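PDB 2QQ3: enoyl-CoA hydratase subunit I from Geobacillus kaustophilus, which probably acts as a hydro-lyase, adding water reversibly across the double bond of enoyl-CoA thioesters, and assembles as a hexamer. Local coordinates for residues D24-L29 with F62-D67; E3-A8 with V34-A39; A86-L91 with F111-S116; R51-T56 with T96-A101; R58-A63 with N103-G108. All coordinates share one frame; numbering follows the deposited sequence.

Interaction 1: D24-L29 with F62-D67; sequences DVLNAL and FAAGAD. With EDO (1,2-ethanediol), chain O.
The amide of Asn27 turns its nitrogen end toward the backbone carbonyl of Phe62, ND2 standing 3.3 Å from Phe62 O in a weak, bent bond, while Arg58 O also takes a bond from ND2 and Arg22 N donates to OD1. An asparagine suits a place where both ends of the amide find backbone partners. The Phe62 ring leads the other way, to Leu113 and Ala114 of helix 109-116. In this crotonase fold the two segments form an irregular pairing beside the outermost strand 63-64 of the smaller sheet. Ala64 N points nearly straight at Leu26 O, 3.0 Å away, and Ala64 is the centre of an inverse gamma turn. Leu26 CB packs on Ala64 CB, the small alanine allowing the close approach. Past the turn, Gly65 O receives Leu29 N at 2.9 Å on an in-plane lone pair. Gly65 itself has a positive phi, which glycine adopts easily. Asp67 N donates to Leu29 O from above the Leu29 carbonyl plane, 74° out of it. Ala66 N probably corresponds to an oxyanion-hole donor of crotonase relatives; here it gives a nearly linear 3.1 Å bond to O2 of an ethanediol, probably from the crystallisation liquor.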
# COMPACT_ATOMS: atom_id res chain seq x y z
N ASP C 24 -1.32 -27.92 33.41
CA ASP C 24 -0.55 -27.75 34.63
C ASP C 24 0.02 -26.34 34.69
O ASP C 24 0.28 -25.82 35.78
CB ASP C 24 0.58 -28.79 34.72
CG ASP C 24 1.51 -28.74 33.52
OD1 ASP C 24 1.04 -29.02 32.40
OD2 ASP C 24 2.70 -28.43 33.70
N VAL C 25 0.23 -25.73 33.53
CA VAL C 25 0.73 -24.36 33.46
C VAL C 25 -0.22 -23.47 32.67
O VAL C 25 0.20 -22.48 32.05
CB VAL C 25 2.16 -24.29 32.85
CG1 VAL C 25 3.18 -24.89 33.82
CG2 VAL C 25 2.22 -25.02 31.50
N LEU C 26 -1.50 -23.82 32.70
CA LEU C 26 -2.54 -23.05 32.01
C LEU C 26 -2.26 -22.89 30.52
O LEU C 26 -2.55 -21.85 29.93
CB LEU C 26 -2.70 -21.67 32.66
CG LEU C 26 -3.08 -21.66 34.15
CD1 LEU C 26 -3.21 -20.22 34.65
CD2 LEU C 26 -4.40 -22.40 34.34
N ASN C 27 -1.69 -23.94 29.93
CA ASN C 27 -1.37 -23.95 28.51
C ASN C 27 -0.54 -22.74 28.06
O ASN C 27 -0.74 -22.21 26.96
CB ASN C 27 -2.66 -24.05 27.68
CG ASN C 27 -3.44 -25.31 27.99
OD1 ASN C 27 -2.86 -26.38 28.18
ND2 ASN C 27 -4.77 -25.20 28.03
N ALA C 28 0.38 -22.30 28.92
CA ALA C 28 1.25 -21.17 28.61
C ALA C 28 1.91 -21.45 27.26
O ALA C 28 2.42 -22.55 27.03
CB ALA C 28 2.32 -21.02 29.68
N LEU C 29 1.90 -20.47 26.36
CA LEU C 29 2.47 -20.67 25.03
C LEU C 29 3.97 -20.51 24.96
O LEU C 29 4.50 -19.40 24.86
CB LEU C 29 1.81 -19.72 24.03
CG LEU C 29 0.32 -19.94 23.77
CD1 LEU C 29 -0.22 -18.82 22.88
CD2 LEU C 29 0.10 -21.30 23.11
N PHE C 62 -7.61 -21.40 28.02
CA PHE C 62 -7.39 -21.62 26.58
C PHE C 62 -5.87 -21.59 26.46
O PHE C 62 -5.23 -22.55 26.04
CB PHE C 62 -8.03 -20.49 25.77
CG PHE C 62 -7.81 -20.58 24.28
CD1 PHE C 62 -8.45 -21.55 23.51
CD2 PHE C 62 -6.97 -19.67 23.63
CE1 PHE C 62 -8.26 -21.61 22.13
CE2 PHE C 62 -6.78 -19.73 22.25
CZ PHE C 62 -7.42 -20.70 21.50
N ALA C 63 -5.29 -20.46 26.88
CA ALA C 63 -3.85 -20.24 26.89
C ALA C 63 -3.63 -18.95 27.67
O ALA C 63 -3.90 -17.86 27.16
CB ALA C 63 -3.30 -20.12 25.47
N ALA C 64 -3.16 -19.07 28.91
CA ALA C 64 -2.93 -17.91 29.76
C ALA C 64 -1.55 -17.31 29.54
O ALA C 64 -0.64 -17.50 30.35
CB ALA C 64 -3.11 -18.29 31.23
N GLY C 65 -1.39 -16.59 28.44
CA GLY C 65 -0.12 -15.96 28.14
C GLY C 65 0.92 -16.89 27.57
O GLY C 65 0.63 -18.02 27.17
N ALA C 66 2.16 -16.41 27.54
CA ALA C 66 3.28 -17.17 27.03
C ALA C 66 4.16 -17.65 28.18
O ALA C 66 3.95 -17.28 29.34
CB ALA C 66 4.10 -16.31 26.07
N ASP C 67 5.13 -18.49 27.85
CA ASP C 67 6.06 -19.00 28.85
C ASP C 67 7.00 -17.84 29.15
O ASP C 67 7.92 -17.58 28.37
CB ASP C 67 6.85 -20.18 28.29
CG ASP C 67 7.72 -20.85 29.34
OD1 ASP C 67 8.36 -20.13 30.14
OD2 ASP C 67 7.76 -22.10 29.36
C1 EDO O . 1.67 -12.73 30.59
O1 EDO O . 1.00 -13.97 30.84
C2 EDO O . 1.75 -12.46 29.09
O2 EDO O . 2.57 -13.46 28.46

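Interaction 2: E3-A8 with V34-A39; sequences EFVSIA and VAEIVA
Glu36 reaches from its helix into the N-terminal segment, where its carboxylate gathers backbone N-H groups. Its chi1 of -79° leaves CG beside the backbone N, and the extended chain beyond carries the acid away from the helix. OE1 accepts from Ser6 N at 2.9 Å on its syn side, a little out of the carboxylate plane. OE2 has a long, weak link to Val5 N and a firmer one from Gln32 NE2, so both oxygens of this buried acid are occupied. A glutamate fits because its length spans the gap and its two oxygens can serve neighbouring N-H groups.

Phe4 runs past this chain in the opposite direction. Its chi1 of -91°, away from a staggered value, brings CD1 to within 3.5 Å of Glu36 CG, and the ring lies 26° from the carboxylate plane. Ala39 CB sits at the ring edge, 4.3 Å from Phe4 CZ. Ile7 CD1 covers one face, 4.0 Å above the ring centre, and also comes 3.3 Å from Glu36 O. Its CG2 packs on Ile37 CG1.

Ile7 begins strand 7-12 and also rests on Ile18 and Leu20 of the antiparallel strand 15-20. Helix 31-46 is thus packed against this edge of the larger sheet, while Val34 and Val38 turn from the contact toward helix 86-92.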
# COMPACT_ATOMS: atom_id res chain seq x y z
N GLU C 3 5.14 -37.74 19.10
CA GLU C 3 6.04 -36.61 19.32
C GLU C 3 5.25 -35.31 19.36
O GLU C 3 5.35 -34.46 18.47
CB GLU C 3 7.11 -36.56 18.23
CG GLU C 3 8.36 -35.80 18.65
CD GLU C 3 9.45 -35.84 17.61
OE1 GLU C 3 9.25 -35.29 16.51
OE2 GLU C 3 10.52 -36.44 17.89
N PHE C 4 4.45 -35.18 20.41
CA PHE C 4 3.64 -34.00 20.70
C PHE C 4 3.49 -34.05 22.21
O PHE C 4 2.66 -34.79 22.74
CB PHE C 4 2.24 -34.08 20.07
CG PHE C 4 2.16 -33.49 18.68
CD1 PHE C 4 2.99 -32.45 18.30
CD2 PHE C 4 1.21 -33.97 17.77
CE1 PHE C 4 2.89 -31.89 17.03
CE2 PHE C 4 1.11 -33.41 16.50
CZ PHE C 4 1.95 -32.36 16.13
N VAL C 5 4.32 -33.28 22.91
CA VAL C 5 4.27 -33.27 24.36
C VAL C 5 3.52 -32.08 24.94
O VAL C 5 3.39 -31.96 26.15
CB VAL C 5 5.70 -33.28 24.95
CG1 VAL C 5 6.48 -34.46 24.40
CG2 VAL C 5 6.41 -31.98 24.64
N SER C 6 3.02 -31.20 24.07
CA SER C 6 2.31 -30.03 24.55
C SER C 6 0.88 -29.90 24.03
O SER C 6 0.13 -29.04 24.50
CB SER C 6 3.09 -28.77 24.19
OG SER C 6 4.40 -28.85 24.72
N ILE C 7 0.52 -30.73 23.06
CA ILE C 7 -0.82 -30.69 22.50
C ILE C 7 -1.32 -32.10 22.20
O ILE C 7 -0.57 -33.07 22.26
CB ILE C 7 -0.90 -29.85 21.20
CG1 ILE C 7 -0.06 -30.50 20.09
CG2 ILE C 7 -0.38 -28.44 21.46
CD1 ILE C 7 -0.23 -29.82 18.75
N ALA C 8 -2.61 -32.19 21.88
CA ALA C 8 -3.24 -33.46 21.56
C ALA C 8 -4.16 -33.17 20.39
O ALA C 8 -5.02 -32.28 20.47
CB ALA C 8 -4.05 -33.97 22.76
N VAL C 34 4.07 -23.58 20.50
CA VAL C 34 3.64 -22.91 19.28
C VAL C 34 4.08 -23.75 18.08
O VAL C 34 3.31 -23.97 17.14
CB VAL C 34 4.26 -21.50 19.16
CG1 VAL C 34 3.94 -20.91 17.80
CG2 VAL C 34 3.69 -20.61 20.25
N ALA C 35 5.31 -24.25 18.13
CA ALA C 35 5.82 -25.06 17.03
C ALA C 35 4.96 -26.30 16.83
O ALA C 35 4.71 -26.71 15.69
CB ALA C 35 7.28 -25.46 17.31
N GLU C 36 4.48 -26.90 17.92
CA GLU C 36 3.63 -28.08 17.81
C GLU C 36 2.26 -27.72 17.23
O GLU C 36 1.70 -28.46 16.42
CB GLU C 36 3.47 -28.77 19.17
CG GLU C 36 4.67 -29.62 19.56
CD GLU C 36 4.51 -30.25 20.94
OE1 GLU C 36 3.41 -30.74 21.25
OE2 GLU C 36 5.50 -30.27 21.70
N ILE C 37 1.71 -26.58 17.65
CA ILE C 37 0.42 -26.15 17.14
C ILE C 37 0.50 -25.98 15.63
O ILE C 37 -0.34 -26.49 14.88
CB ILE C 37 -0.02 -24.81 17.77
CG1 ILE C 37 -0.29 -24.99 19.27
CG2 ILE C 37 -1.29 -24.30 17.07
CD1 ILE C 37 -0.53 -23.69 20.03
N VAL C 38 1.53 -25.27 15.17
CA VAL C 38 1.71 -25.03 13.74
C VAL C 38 1.85 -26.34 12.96
O VAL C 38 1.26 -26.50 11.89
CB VAL C 38 2.94 -24.14 13.47
CG1 VAL C 38 3.15 -23.97 11.97
CG2 VAL C 38 2.75 -22.77 14.12
N ALA C 39 2.64 -27.28 13.48
CA ALA C 39 2.82 -28.56 12.80
C ALA C 39 1.48 -29.28 12.65
O ALA C 39 1.14 -29.78 11.58
CB ALA C 39 3.80 -29.44 13.57

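Interaction 3: A86-L91 with F111-S116; sequences ADWDRL and FELALS
Trp88 drives the six-membered rim of its indole against the backbone of the neighbouring helix at Glu112 and Leu113. The two helices, 86-92 and 109-116, belong to the core of the crotonase fold; over these short segments their axes approach to 10.8 Å and run 31° apart. At that spacing a long flat side chain can bridge the gap. With chi1 at -74° and chi2 at 85°, the indole extends across it, and Leu113 N is met edge-on, lying in the ring plane 3.6 Å from CZ3. Glu112 CB, 4.0 Å from Trp88 CZ3, flanks the same rim, and Leu113 CB lies beside Trp88 CH2.

One turn further along, Leu91 points at the other helix. Its CD1 meets Leu113 CD1 at 4.0 Å, the two branched chains crossing at a slant; leucines offer compact apolar ends that suit a buried spot between helices. The carboxylate of Glu112 leads elsewhere, OE2 accepting from Ala141 N and Gly143 N. On the helix surface away from this contact, Asp89 makes a salt bridge to Arg228 of a second subunit.

The polar side of the seam belongs to Ser116, a residue small enough to fold back on its own helix. Its OG donates to Glu112 O at 2.8 Å and accepts from a water between the helices, which also donates to Trp88 O at 3.0 Å.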
# COMPACT_ATOMS: atom_id res chain seq x y z
N ALA C 86 7.99 -16.25 13.18
CA ALA C 86 7.83 -16.79 11.84
C ALA C 86 6.83 -17.96 11.93
O ALA C 86 6.13 -18.26 10.97
CB ALA C 86 9.18 -17.28 11.29
N ASP C 87 6.76 -18.61 13.09
CA ASP C 87 5.82 -19.72 13.26
C ASP C 87 4.39 -19.18 13.29
O ASP C 87 3.45 -19.83 12.80
CB ASP C 87 6.10 -20.50 14.54
CG ASP C 87 7.13 -21.59 14.34
OD1 ASP C 87 7.42 -21.91 13.17
OD2 ASP C 87 7.64 -22.13 15.35
N TRP C 88 4.22 -18.00 13.87
CA TRP C 88 2.90 -17.38 13.94
C TRP C 88 2.44 -16.98 12.54
O TRP C 88 1.25 -17.04 12.22
CB TRP C 88 2.93 -16.16 14.86
CG TRP C 88 3.01 -16.52 16.31
CD1 TRP C 88 4.13 -16.79 17.03
CD2 TRP C 88 1.91 -16.66 17.21
NE1 TRP C 88 3.80 -17.09 18.33
CE2 TRP C 88 2.44 -17.02 18.47
CE3 TRP C 88 0.52 -16.53 17.08
CZ2 TRP C 88 1.64 -17.24 19.59
CZ3 TRP C 88 -0.28 -16.75 18.19
CH2 TRP C 88 0.28 -17.10 19.43
N ASP C 89 3.38 -16.56 11.70
CA ASP C 89 3.05 -16.17 10.34
C ASP C 89 2.52 -17.38 9.59
O ASP C 89 1.66 -17.26 8.72
CB ASP C 89 4.29 -15.62 9.61
CG ASP C 89 4.83 -14.34 10.24
OD1 ASP C 89 4.02 -13.53 10.74
OD2 ASP C 89 6.06 -14.15 10.23
N ARG C 90 3.03 -18.56 9.94
CA ARG C 90 2.58 -19.79 9.29
C ARG C 90 1.11 -20.07 9.62
O ARG C 90 0.37 -20.59 8.78
CB ARG C 90 3.48 -20.96 9.70
CG ARG C 90 4.91 -20.79 9.20
CD ARG C 90 5.84 -21.86 9.71
NE ARG C 90 5.62 -23.14 9.05
CZ ARG C 90 6.40 -24.20 9.21
NH1 ARG C 90 7.46 -24.14 10.00
NH2 ARG C 90 6.13 -25.33 8.56
N LEU C 91 0.69 -19.72 10.83
CA LEU C 91 -0.70 -19.90 11.23
C LEU C 91 -1.58 -18.94 10.44
O LEU C 91 -2.71 -19.27 10.08
CB LEU C 91 -0.88 -19.62 12.73
CG LEU C 91 -0.14 -20.51 13.72
CD1 LEU C 91 -0.40 -20.00 15.15
CD2 LEU C 91 -0.61 -21.95 13.56
N PHE C 111 -4.46 -14.78 23.52
CA PHE C 111 -5.42 -13.92 22.83
C PHE C 111 -5.02 -13.85 21.35
O PHE C 111 -5.86 -13.85 20.46
CB PHE C 111 -5.41 -12.51 23.46
CG PHE C 111 -6.55 -11.62 23.02
CD1 PHE C 111 -7.60 -12.11 22.23
CD2 PHE C 111 -6.60 -10.29 23.44
CE1 PHE C 111 -8.66 -11.29 21.86
CE2 PHE C 111 -7.65 -9.46 23.08
CZ PHE C 111 -8.69 -9.96 22.29
N GLU C 112 -3.71 -13.80 21.09
CA GLU C 112 -3.22 -13.74 19.72
C GLU C 112 -3.49 -15.04 18.97
O GLU C 112 -3.68 -15.04 17.75
CB GLU C 112 -1.73 -13.40 19.72
CG GLU C 112 -1.49 -11.95 20.11
CD GLU C 112 -0.03 -11.65 20.41
OE1 GLU C 112 0.56 -12.37 21.24
OE2 GLU C 112 0.51 -10.68 19.83
N LEU C 113 -3.53 -16.16 19.69
CA LEU C 113 -3.81 -17.44 19.07
C LEU C 113 -5.28 -17.45 18.60
O LEU C 113 -5.58 -17.82 17.46
CB LEU C 113 -3.57 -18.59 20.07
CG LEU C 113 -3.82 -20.00 19.52
CD1 LEU C 113 -3.00 -20.20 18.23
CD2 LEU C 113 -3.42 -21.05 20.57
N ALA C 114 -6.18 -17.01 19.47
CA ALA C 114 -7.60 -16.96 19.15
C ALA C 114 -7.83 -16.00 17.98
O ALA C 114 -8.63 -16.26 17.08
CB ALA C 114 -8.39 -16.49 20.37
N LEU C 115 -7.14 -14.86 18.01
CA LEU C 115 -7.29 -13.87 16.96
C LEU C 115 -6.80 -14.39 15.62
O LEU C 115 -7.22 -13.90 14.57
CB LEU C 115 -6.55 -12.59 17.35
CG LEU C 115 -7.20 -11.82 18.50
CD1 LEU C 115 -6.32 -10.67 18.94
CD2 LEU C 115 -8.57 -11.31 18.07
N SER C 116 -5.92 -15.38 15.65
CA SER C 116 -5.37 -15.98 14.44
C SER C 116 -6.41 -16.85 13.75
O SER C 116 -6.27 -17.16 12.57
CB SER C 116 -4.14 -16.84 14.76
OG SER C 116 -3.06 -16.03 15.21
O HOH W 1 -0.80 -15.34 13.61

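Interaction 4: R51-T56 with T96-A101; sequences RVIVLT and TPMIAA
Ile53 and Leu55 are stitched to the neighbouring strand by regular parallel bonding, and this middle is the tight part of the contact. Ile53 N donates to Pro97 O at 2.9 Å and Ile53 O accepts from Ile99 N, while Leu55 does the same with Ile99 O and Ala101 N, the bond from Ala101 N to Leu55 O measuring 2.8 Å. On one face Met98 bends at chi3 (75°), which carries its CE over Leu55 to lie 3.7 Å from CD1. The flexible thioether chain packs its CG on Ile53 as well, on the face covered by helix 31-46. On the other face Val54, Ile99 and Ala101 look toward helix 186-197, and Val52 CG1 meets Ile99 CD1 at 3.9 Å. Beta-branched residues suit these extended backbones.

Strands 52-57 and 98-102 are parallel neighbours inside the larger sheet of the crotonase fold, and the axes of 52-56 and 98-101 cross at -24°. Chain between them passes out through strand 63-64 and two helices before it returns.

The pairing slackens at the Arg51 end, the more open side. Pro97 has no N-H to give, and its CD merely rests 3.3 Å from Arg51 O. Thr96 touches through its methyl, CG2 lying 3.8 Å from Ile53 CG1, while OG1 turns to Asp45. Arg51 CB leads away from the other strand, and NH1 bonds Ala198 O; Trp161 of a third subunit packs on Pro97. At the far end Thr56 OG1, anti to the backbone N, donates to Ala101 O at 2.7 Å in the carbonyl plane.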
# COMPACT_ATOMS: atom_id res chain seq x y z
N ARG C 51 -11.94 -30.54 6.76
CA ARG C 51 -12.50 -29.31 6.20
C ARG C 51 -12.57 -28.14 7.18
O ARG C 51 -12.78 -26.99 6.76
CB ARG C 51 -13.90 -29.59 5.64
CG ARG C 51 -13.93 -30.57 4.47
CD ARG C 51 -15.32 -30.62 3.86
NE ARG C 51 -15.39 -31.48 2.68
CZ ARG C 51 -16.47 -31.62 1.92
NH1 ARG C 51 -17.58 -30.95 2.20
NH2 ARG C 51 -16.44 -32.43 0.86
N VAL C 52 -12.41 -28.42 8.47
CA VAL C 52 -12.48 -27.38 9.50
C VAL C 52 -11.57 -27.78 10.66
O VAL C 52 -11.52 -28.95 11.04
CB VAL C 52 -13.92 -27.21 10.05
CG1 VAL C 52 -13.94 -26.15 11.13
CG2 VAL C 52 -14.87 -26.83 8.92
N ILE C 53 -10.87 -26.80 11.22
CA ILE C 53 -9.96 -27.03 12.33
C ILE C 53 -10.46 -26.29 13.58
O ILE C 53 -10.86 -25.13 13.51
CB ILE C 53 -8.54 -26.52 11.99
CG1 ILE C 53 -8.00 -27.28 10.77
CG2 ILE C 53 -7.62 -26.68 13.19
CD1 ILE C 53 -6.65 -26.78 10.29
N VAL C 54 -10.42 -26.97 14.72
CA VAL C 54 -10.86 -26.38 15.98
C VAL C 54 -9.73 -26.37 16.99
O VAL C 54 -9.11 -27.40 17.26
CB VAL C 54 -12.06 -27.16 16.57
CG1 VAL C 54 -12.33 -26.69 18.00
CG2 VAL C 54 -13.29 -26.96 15.71
N LEU C 55 -9.47 -25.20 17.56
CA LEU C 55 -8.43 -25.06 18.57
C LEU C 55 -9.12 -24.80 19.90
O LEU C 55 -10.07 -24.03 19.97
CB LEU C 55 -7.51 -23.87 18.27
CG LEU C 55 -6.81 -23.75 16.91
CD1 LEU C 55 -5.90 -22.53 16.94
CD2 LEU C 55 -5.99 -25.00 16.63
N THR C 56 -8.64 -25.46 20.96
CA THR C 56 -9.20 -25.25 22.29
C THR C 56 -8.18 -25.68 23.34
O THR C 56 -7.17 -26.30 23.00
CB THR C 56 -10.52 -26.03 22.51
OG1 THR C 56 -11.21 -25.50 23.65
CG2 THR C 56 -10.24 -27.52 22.74
N THR C 96 -7.43 -23.62 5.46
CA THR C 96 -8.58 -24.33 5.99
C THR C 96 -9.28 -23.47 7.04
O THR C 96 -8.62 -22.79 7.83
CB THR C 96 -8.15 -25.66 6.64
OG1 THR C 96 -7.60 -26.52 5.64
CG2 THR C 96 -9.34 -26.35 7.30
N PRO C 97 -10.63 -23.47 7.05
CA PRO C 97 -11.34 -22.66 8.05
C PRO C 97 -10.88 -23.06 9.45
O PRO C 97 -10.73 -24.25 9.75
CB PRO C 97 -12.80 -23.02 7.79
CG PRO C 97 -12.83 -23.21 6.30
CD PRO C 97 -11.57 -24.03 6.06
N MET C 98 -10.63 -22.07 10.30
CA MET C 98 -10.18 -22.32 11.67
C MET C 98 -11.09 -21.67 12.70
O MET C 98 -11.45 -20.50 12.56
CB MET C 98 -8.77 -21.79 11.88
CG MET C 98 -7.69 -22.51 11.11
SD MET C 98 -6.08 -21.91 11.64
CE MET C 98 -5.95 -22.70 13.24
N ILE C 99 -11.43 -22.42 13.73
CA ILE C 99 -12.30 -21.91 14.78
C ILE C 99 -11.65 -22.05 16.16
O ILE C 99 -11.13 -23.12 16.50
CB ILE C 99 -13.64 -22.66 14.84
CG1 ILE C 99 -14.35 -22.57 13.49
CG2 ILE C 99 -14.50 -22.08 15.95
CD1 ILE C 99 -15.60 -23.43 13.40
N ALA C 100 -11.67 -20.98 16.94
CA ALA C 100 -11.11 -21.03 18.28
C ALA C 100 -12.26 -21.21 19.26
O ALA C 100 -13.20 -20.41 19.29
CB ALA C 100 -10.35 -19.76 18.60
N ALA C 101 -12.19 -22.28 20.05
CA ALA C 101 -13.18 -22.56 21.08
C ALA C 101 -12.49 -22.14 22.36
O ALA C 101 -11.80 -22.94 23.00
CB ALA C 101 -13.52 -24.05 21.11

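Interaction 5: R58-A63 with N103-G108; sequences RGRAFA and NGLALG
This is a mainly backbone contact between the loop that follows strand 52-57 and the segment entering strand 105-107, at the corner where the crotonase fold passes from its larger sheet to its smaller one. The chain turns at Phe62, and two successive N-H groups there share one acceptor: Leu105 O receives Phe62 N at 2.9 Å and Ala63 N at 3.0 Å, the second almost in line with the carbonyl. Farther on, Leu107 N continues the parallel pairing by donating to Ala63 O.

Asn103 tucks its amide into the turn. With chi1 at 56°, CG sits between the backbone N and the carbonyl carbon, and ND2 makes a weak bond to Ala61 O; Gly57 N satisfies OD1. That same OD1 lies in the plane of the Phe62 ring at its edge, ring and amide being turned 62° apart. Glycine suits position 104, where a CB would clash with Arg60 O; instead Gly104 CA makes a nearly straight CA-H...O contact with Arg60 O at 3.4 Å. Leu105 packs its CB on Ala61 CB and runs alongside Arg60. Ala106 CB lies 4.0 Å from Phe62 CD2.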
# COMPACT_ATOMS: atom_id res chain seq x y z
N ARG C 58 -7.11 -27.56 27.15
CA ARG C 58 -7.48 -28.55 28.15
C ARG C 58 -7.41 -27.81 29.48
O ARG C 58 -6.58 -26.92 29.65
CB ARG C 58 -6.49 -29.72 28.15
CG ARG C 58 -6.79 -30.80 29.19
CD ARG C 58 -5.81 -31.96 29.08
NE ARG C 58 -5.93 -32.67 27.80
CZ ARG C 58 -5.09 -33.62 27.40
NH1 ARG C 58 -4.07 -33.98 28.17
NH2 ARG C 58 -5.28 -34.23 26.24
N GLY C 59 -8.29 -28.15 30.41
CA GLY C 59 -8.23 -27.47 31.69
C GLY C 59 -9.06 -26.20 31.74
O GLY C 59 -9.93 -25.99 30.89
N ARG C 60 -8.78 -25.34 32.71
CA ARG C 60 -9.54 -24.11 32.88
C ARG C 60 -9.21 -22.97 31.91
O ARG C 60 -10.02 -22.07 31.72
CB ARG C 60 -9.38 -23.59 34.31
CG ARG C 60 -7.96 -23.18 34.69
CD ARG C 60 -7.93 -22.52 36.07
NE ARG C 60 -8.67 -21.25 36.06
CZ ARG C 60 -8.11 -20.06 36.22
NH1 ARG C 60 -6.80 -19.96 36.41
NH2 ARG C 60 -8.85 -18.96 36.16
N ALA C 61 -8.03 -23.02 31.30
CA ALA C 61 -7.63 -21.95 30.38
C ALA C 61 -7.42 -22.36 28.92
O ALA C 61 -7.09 -23.51 28.63
CB ALA C 61 -6.35 -21.28 30.91
N PHE C 62 -7.61 -21.40 28.02
CA PHE C 62 -7.39 -21.62 26.58
C PHE C 62 -5.87 -21.59 26.46
O PHE C 62 -5.23 -22.55 26.04
CB PHE C 62 -8.03 -20.49 25.77
CG PHE C 62 -7.81 -20.58 24.28
CD1 PHE C 62 -8.45 -21.55 23.51
CD2 PHE C 62 -6.97 -19.67 23.63
CE1 PHE C 62 -8.26 -21.61 22.13
CE2 PHE C 62 -6.78 -19.73 22.25
CZ PHE C 62 -7.42 -20.70 21.50
N ALA C 63 -5.29 -20.46 26.88
CA ALA C 63 -3.85 -20.24 26.89
C ALA C 63 -3.63 -18.95 27.67
O ALA C 63 -3.90 -17.86 27.16
CB ALA C 63 -3.30 -20.12 25.47
N ASN C 103 -12.24 -21.75 25.83
CA ASN C 103 -12.82 -22.28 27.06
C ASN C 103 -12.54 -21.47 28.33
O ASN C 103 -13.20 -21.67 29.35
CB ASN C 103 -12.36 -23.73 27.26
CG ASN C 103 -10.85 -23.85 27.29
OD1 ASN C 103 -10.17 -23.51 26.32
ND2 ASN C 103 -10.32 -24.34 28.41
N GLY C 104 -11.57 -20.57 28.28
CA GLY C 104 -11.26 -19.78 29.46
C GLY C 104 -10.28 -18.66 29.16
O GLY C 104 -10.35 -18.04 28.10
N LEU C 105 -9.36 -18.42 30.09
CA LEU C 105 -8.36 -17.37 29.91
C LEU C 105 -7.63 -17.46 28.58
O LEU C 105 -7.12 -18.52 28.21
CB LEU C 105 -7.32 -17.41 31.04
CG LEU C 105 -7.67 -16.95 32.45
CD1 LEU C 105 -6.45 -17.13 33.35
CD2 LEU C 105 -8.09 -15.49 32.45
N ALA C 106 -7.60 -16.34 27.86
CA ALA C 106 -6.89 -16.23 26.59
C ALA C 106 -6.17 -14.88 26.68
O ALA C 106 -6.67 -13.86 26.21
CB ALA C 106 -7.87 -16.23 25.43
N LEU C 107 -5.00 -14.89 27.31
CA LEU C 107 -4.21 -13.68 27.53
C LEU C 107 -2.90 -13.67 26.74
O LEU C 107 -2.32 -14.72 26.48
CB LEU C 107 -3.90 -13.54 29.02
CG LEU C 107 -5.08 -13.75 29.97
CD1 LEU C 107 -4.61 -13.58 31.41
CD2 LEU C 107 -6.20 -12.76 29.64
N GLY C 108 -2.43 -12.48 26.38
CA GLY C 108 -1.19 -12.36 25.62
C GLY C 108 -1.21 -13.28 24.41
O GLY C 108 -2.13 -13.21 23.59
O HOH W 2 -9.32 -19.94 32.74

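Interactions 3 and 4 lie near the middle of the chain, about 7 Å from its centre to theirs; interactions 1 and 2 are only partly buried, and 5, though farther out, is mostly buried with exposed Gly59 and Arg60 at its rim. Interaction 4 relies on regular backbone bonding between neighbouring strands, interaction 3 on side-chain packing and one water, and interaction 2 on a buried carboxylate serving a loop. Interactions 1 and 5 share Phe62 and Ala63, which pair with 24-29 in one and 103-108 in the other. The Phe62 ring also ties both to interactions 3 and 4, touching Leu113, Ala114 and Thr56. Leu29 of interaction 1 packs on Ile37 of interaction 2 and Trp88 of interaction 3.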